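Local coordinates for coat protein (Papaya mosaic virus, PDB 4DOX) that probably packages the viral RNA as the repeating subunit of the flexible filamentous capsid, at residues N116-T119 and D120-P124; R161-Q165 and E166-A170. All coordinates share one frame; numbering follows the deposited sequence.

Both contacts are local. Contact 1 (116-124) is the turn that ends helix 111-118, and contact 2 (161-170) is the capped start of helix 165-172, the next helix in the chain. Their centres lie 14 Å apart on the same side of the chain's centre. Arg161 joins them: its NE forms a salt bridge with Asp120 OD2 at 2.9 Å, while its two terminal nitrogens hold Glu167 within contact 2. CG2 of Thr119 packs against NH2 of Arg161 at 3.4 Å. Trp115 serves both sites as well, its backbone O accepting from Thr119 OG1 and its indole NE1 donating to Arg161 O.

Contact 1 (N116-T119 and D120-P124); sequences NLRT and DKMAP
Arg118 O takes two backbone bonds as the chain turns out of helix 111-118, from Lys121 N and Met122 N, each at 2.9 Å. Thr119 is the first residue to abandon helical backbone angles, and Asp120 follows with a positive phi of 55°; with the Lys121 bond, these make residues 118-121 a type II beta turn. The Met122 bond to the same oxygen widens the turn by one residue and brings Met122 back beside Arg118, their CA atoms 5.1 Å apart.

The Arg118 side chain adds a second link across the turn. Bends at chi2 (-91°) and chi3 swing the guanidinium round to the returning loop, where it meets Met122 O edge-on. Arg118 NE lies 2.8 Å and Arg118 NH2 3.0 Å from Met122 O, a side-on grip by two nitrogens on one atom. The oxygen lies close to the guanidinium plane, but only NE sits in the carbonyl plane. Arg118 NH2 also reaches Ala123 O, in a weak bond of 3.1 Å. The Met122 side chain crosses that of Arg118 at about a right angle, its CB 3.9 Å from NE. The Lys121 side chain passes the end of the helix, with its CD 3.7 Å from Leu117 O, before its end leads away.

The polar groups continue into the fold. Arg118 NH2 has a salt bridge to Asp69 and NH1 a hydrogen bond to Asn65, both on helix 56-70, while Asp120 pairs with Arg161. The buried Arg118 guanidinium therefore serves loop carbonyls and an acidic partner at once. This implies that the path of residues 122-123 is tied to helix 56-70 through one side chain, whose positive charge is probably stabilised by Asp69 and the gathered oxygens.

Contact 2 (R161-Q165 and E166-A170); sequences RSPTQ and EERIA
Thr164 and Glu167 form a capping box at the start of helix 165-172. Thr164 OG1 accepts from Glu167 N at 3.1 Å, and in return the Glu167 carboxylate accepts from Thr164 N through OE1 at 2.9 Å. Both bonds are nearly straight, at 167°. The threonine hydroxyl lies between the backbone N and the carbonyl carbon (chi1 65°), which turns it to the amide of the first helical turn. The Glu167 side chain runs back past Thr164 to the N-cap amide.

Arg161 comes at the same carboxylate from the opposite direction, in an end-on salt bridge. Arg161 NH1 bonds Glu167 OE1 at 2.9 Å and Arg161 NH2 bonds Glu167 OE2 at 3.0 Å, each oxygen using its syn lone pair, with the two flat groups only 17° from coplanar. OE1 thus receives two firm donors, Arg161 NH1 on the syn side and Thr164 N from the anti side, somewhat out of the carboxylate plane. A straight run from CG to NE gives Arg161 the length to reach this carboxylate, while NH1 also bonds Ser162 O and NE pairs with Asp120. Trp115 of helix 111-118 packs against Glu167 and Pro163, covering part of this site.

Farther along, regular helical bonds begin with Arg168 N to Thr164 O. The Arg168 guanidinium lays one face over Pro163 O, while its NE meets Gln165 OE1 edge-on in a weak bond; its stronger partner is Glu148, in a salt bridge through NH1. The Gln165 amide is well turned from the Arg168 guanidinium plane. At the other end of that amide, Gln165 NE2 stands 3.5 Å from the methyl carbon CD1 of Ile169.

Contact 1 (N116-T119 and D120-P124)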
loop_
_atom_site.group_PDB
_atom_site.type_symbol
_atom_site.label_atom_id
_atom_site.label_comp_id
_atom_site.label_asym_id
_atom_site.label_seq_id
_atom_site.Cartn_x
_atom_site.Cartn_y
_atom_site.Cartn_z
ATOM N N ASN A 116 -2.486 -0.734 -11.930
ATOM C CA ASN A 116 -3.192 -0.268 -13.122
ATOM C C ASN A 116 -2.509 0.915 -13.745
ATOM O O ASN A 116 -2.574 1.113 -14.950
ATOM C CB ASN A 116 -4.639 0.114 -12.805
ATOM C CG ASN A 116 -5.587 -1.063 -12.890
ATOM O OD1 ASN A 116 -5.207 -2.222 -12.599
ATOM N ND2 ASN A 116 -6.831 -0.780 -13.282
ATOM N N LEU A 117 -1.844 1.707 -12.918
ATOM C CA LEU A 117 -1.226 2.923 -13.415
ATOM C C LEU A 117 0.090 2.716 -14.174
ATOM O O LEU A 117 0.373 3.448 -15.125
ATOM C CB LEU A 117 -1.047 3.921 -12.279
ATOM C CG LEU A 117 -2.393 4.529 -11.911
ATOM C CD1 LEU A 117 -2.278 5.212 -10.573
ATOM C CD2 LEU A 117 -2.792 5.498 -12.986
ATOM N N ARG A 118 0.872 1.714 -13.774
ATOM C CA ARG A 118 2.208 1.546 -14.305
ATOM C C ARG A 118 2.396 0.278 -15.143
ATOM O O ARG A 118 3.226 0.287 -16.062
ATOM C CB ARG A 118 3.222 1.570 -13.170
ATOM C CG ARG A 118 3.132 2.801 -12.252
ATOM C CD ARG A 118 4.002 3.906 -12.719
ATOM N NE ARG A 118 5.363 3.442 -13.022
ATOM C CZ ARG A 118 6.465 3.833 -12.380
ATOM N NH1 ARG A 118 6.398 4.714 -11.372
ATOM N NH2 ARG A 118 7.651 3.338 -12.752
ATOM N N THR A 119 1.658 -0.792 -14.846
ATOM C CA THR A 119 1.818 -2.065 -15.550
ATOM C C THR A 119 1.591 -1.966 -17.085
ATOM O O THR A 119 0.627 -1.328 -17.537
ATOM C CB THR A 119 0.911 -3.109 -14.948
ATOM O OG1 THR A 119 1.218 -3.206 -13.562
ATOM C CG2 THR A 119 1.076 -4.468 -15.612
ATOM N N ASP A 120 2.506 -2.583 -17.852
ATOM C CA ASP A 120 2.619 -2.465 -19.330
ATOM C C ASP A 120 2.739 -1.013 -19.862
ATOM O O ASP A 120 2.579 -0.786 -21.068
ATOM C CB ASP A 120 1.499 -3.243 -20.073
ATOM C CG ASP A 120 1.391 -4.706 -19.637
ATOM O OD1 ASP A 120 2.402 -5.314 -19.229
ATOM O OD2 ASP A 120 0.274 -5.258 -19.717
ATOM N N LYS A 121 3.044 -0.061 -18.968
ATOM C CA LYS A 121 3.308 1.345 -19.335
ATOM C C LYS A 121 4.683 1.884 -18.926
ATOM O O LYS A 121 5.421 2.326 -19.798
ATOM C CB LYS A 121 2.218 2.270 -18.817
ATOM C CG LYS A 121 0.901 2.099 -19.528
ATOM C CD LYS A 121 -0.217 2.701 -18.681
ATOM C CE LYS A 121 -1.546 2.022 -19.016
ATOM N NZ LYS A 121 -2.382 2.776 -20.005
ATOM N N MET A 122 5.011 1.891 -17.624
ATOM C CA MET A 122 6.379 2.240 -17.157
ATOM C C MET A 122 6.818 1.339 -15.997
ATOM O O MET A 122 6.411 1.534 -14.833
ATOM C CB MET A 122 6.540 3.715 -16.710
ATOM C CG MET A 122 5.849 4.845 -17.509
ATOM S SD MET A 122 5.194 6.240 -16.418
ATOM C CE MET A 122 4.518 7.425 -17.631
ATOM N N ALA A 123 7.679 0.374 -16.307
ATOM C CA ALA A 123 8.171 -0.601 -15.322
ATOM C C ALA A 123 8.910 0.033 -14.110
ATOM O O ALA A 123 9.376 1.156 -14.182
ATOM C CB ALA A 123 9.052 -1.587 -16.016
ATOM N N PRO A 124 9.017 -0.694 -12.983
ATOM C CA PRO A 124 9.898 -0.162 -11.955
ATOM C C PRO A 124 11.255 0.346 -12.514
ATOM O O PRO A 124 11.980 -0.378 -13.214
ATOM C CB PRO A 124 10.074 -1.371 -11.018
ATOM C CG PRO A 124 8.822 -2.017 -11.045
ATOM C CD PRO A 124 8.304 -1.879 -12.485
#

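Contact 2 (R161-Q165 and E166-A170)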
loop_
_atom_site.group_PDB
_atom_site.type_symbol
_atom_site.label_atom_id
_atom_site.label_comp_id
_atom_site.label_asym_id
_atom_site.label_seq_id
_atom_site.Cartn_x
_atom_site.Cartn_y
_atom_site.Cartn_z
ATOM N N ARG A 161 -5.112 -6.237 -16.046
ATOM C CA ARG A 161 -4.918 -7.680 -16.259
ATOM C C ARG A 161 -4.500 -8.273 -14.900
ATOM O O ARG A 161 -4.172 -7.523 -13.955
ATOM C CB ARG A 161 -3.901 -7.988 -17.368
ATOM C CG ARG A 161 -2.485 -7.571 -17.058
ATOM C CD ARG A 161 -1.497 -8.087 -18.109
ATOM N NE ARG A 161 -0.137 -7.541 -17.967
ATOM C CZ ARG A 161 0.799 -7.997 -17.126
ATOM N NH1 ARG A 161 0.548 -9.025 -16.299
ATOM N NH2 ARG A 161 1.997 -7.423 -17.115
ATOM N N SER A 162 -4.559 -9.595 -14.783
ATOM C CA SER A 162 -3.906 -10.284 -13.679
ATOM C C SER A 162 -2.413 -10.324 -13.884
ATOM O O SER A 162 -1.936 -10.194 -15.029
ATOM C CB SER A 162 -4.431 -11.709 -13.569
ATOM O OG SER A 162 -5.450 -11.693 -12.587
ATOM N N PRO A 163 -1.654 -10.517 -12.792
ATOM C CA PRO A 163 -0.243 -10.838 -13.012
ATOM C C PRO A 163 -0.110 -12.182 -13.730
ATOM O O PRO A 163 -1.005 -12.998 -13.633
ATOM C CB PRO A 163 0.347 -10.902 -11.602
ATOM C CG PRO A 163 -0.661 -10.440 -10.705
ATOM C CD PRO A 163 -1.941 -10.163 -11.399
ATOM N N THR A 164 0.982 -12.396 -14.469
ATOM C CA THR A 164 1.296 -13.728 -15.015
ATOM C C THR A 164 1.936 -14.555 -13.920
ATOM O O THR A 164 2.527 -14.001 -12.994
ATOM C CB THR A 164 2.246 -13.638 -16.202
ATOM O OG1 THR A 164 3.505 -13.128 -15.763
ATOM C CG2 THR A 164 1.684 -12.690 -17.260
ATOM N N GLN A 165 1.806 -15.875 -14.009
ATOM C CA GLN A 165 2.466 -16.802 -13.068
ATOM C C GLN A 165 3.988 -16.513 -13.002
ATOM O O GLN A 165 4.574 -16.563 -11.919
ATOM C CB GLN A 165 2.154 -18.273 -13.443
ATOM C CG GLN A 165 2.623 -19.374 -12.458
ATOM C CD GLN A 165 1.994 -19.308 -11.044
ATOM O OE1 GLN A 165 0.967 -18.657 -10.806
ATOM N NE2 GLN A 165 2.628 -19.992 -10.098
ATOM N N GLU A 166 4.609 -16.173 -14.137
ATOM C CA GLU A 166 6.012 -15.772 -14.149
ATOM C C GLU A 166 6.267 -14.554 -13.249
ATOM O O GLU A 166 7.207 -14.538 -12.457
ATOM C CB GLU A 166 6.530 -15.510 -15.565
ATOM C CG GLU A 166 8.006 -15.178 -15.565
ATOM C CD GLU A 166 8.536 -14.685 -16.896
ATOM O OE1 GLU A 166 7.714 -14.485 -17.817
ATOM O OE2 GLU A 166 9.778 -14.498 -17.023
ATOM N N GLU A 167 5.431 -13.532 -13.379
ATOM C CA GLU A 167 5.477 -12.384 -12.471
ATOM C C GLU A 167 5.303 -12.787 -11.008
ATOM O O GLU A 167 6.107 -12.362 -10.173
ATOM C CB GLU A 167 4.498 -11.287 -12.887
ATOM C CG GLU A 167 4.958 -10.542 -14.129
ATOM C CD GLU A 167 3.844 -9.774 -14.821
ATOM O OE1 GLU A 167 2.654 -10.088 -14.607
ATOM O OE2 GLU A 167 4.149 -8.864 -15.607
ATOM N N ARG A 168 4.291 -13.610 -10.694
ATOM C CA ARG A 168 4.050 -14.038 -9.292
ATOM C C ARG A 168 5.292 -14.730 -8.755
ATOM O O ARG A 168 5.780 -14.381 -7.684
ATOM C CB ARG A 168 2.800 -14.936 -9.123
ATOM C CG ARG A 168 1.454 -14.191 -9.352
ATOM C CD ARG A 168 0.163 -14.914 -8.866
ATOM N NE ARG A 168 -0.374 -15.722 -9.951
ATOM C CZ ARG A 168 -1.357 -15.369 -10.773
ATOM N NH1 ARG A 168 -1.994 -14.207 -10.629
ATOM N NH2 ARG A 168 -1.717 -16.209 -11.738
ATOM N N ILE A 169 5.822 -15.671 -9.537
ATOM C CA ILE A 169 6.992 -16.445 -9.143
ATOM C C ILE A 169 8.195 -15.551 -8.992
ATOM O O ILE A 169 8.943 -15.693 -8.027
ATOM C CB ILE A 169 7.275 -17.642 -10.119
ATOM C CG1 ILE A 169 6.525 -18.868 -9.626
ATOM C CG2 ILE A 169 8.785 -17.997 -10.231
ATOM C CD1 ILE A 169 6.034 -19.766 -10.741
ATOM N N ALA A 170 8.382 -14.621 -9.926
ATOM C CA ALA A 170 9.600 -13.819 -9.921
ATOM C C ALA A 170 9.693 -12.992 -8.656
ATOM O O ALA A 170 10.802 -12.721 -8.201
ATOM C CB ALA A 170 9.710 -12.936 -11.166
#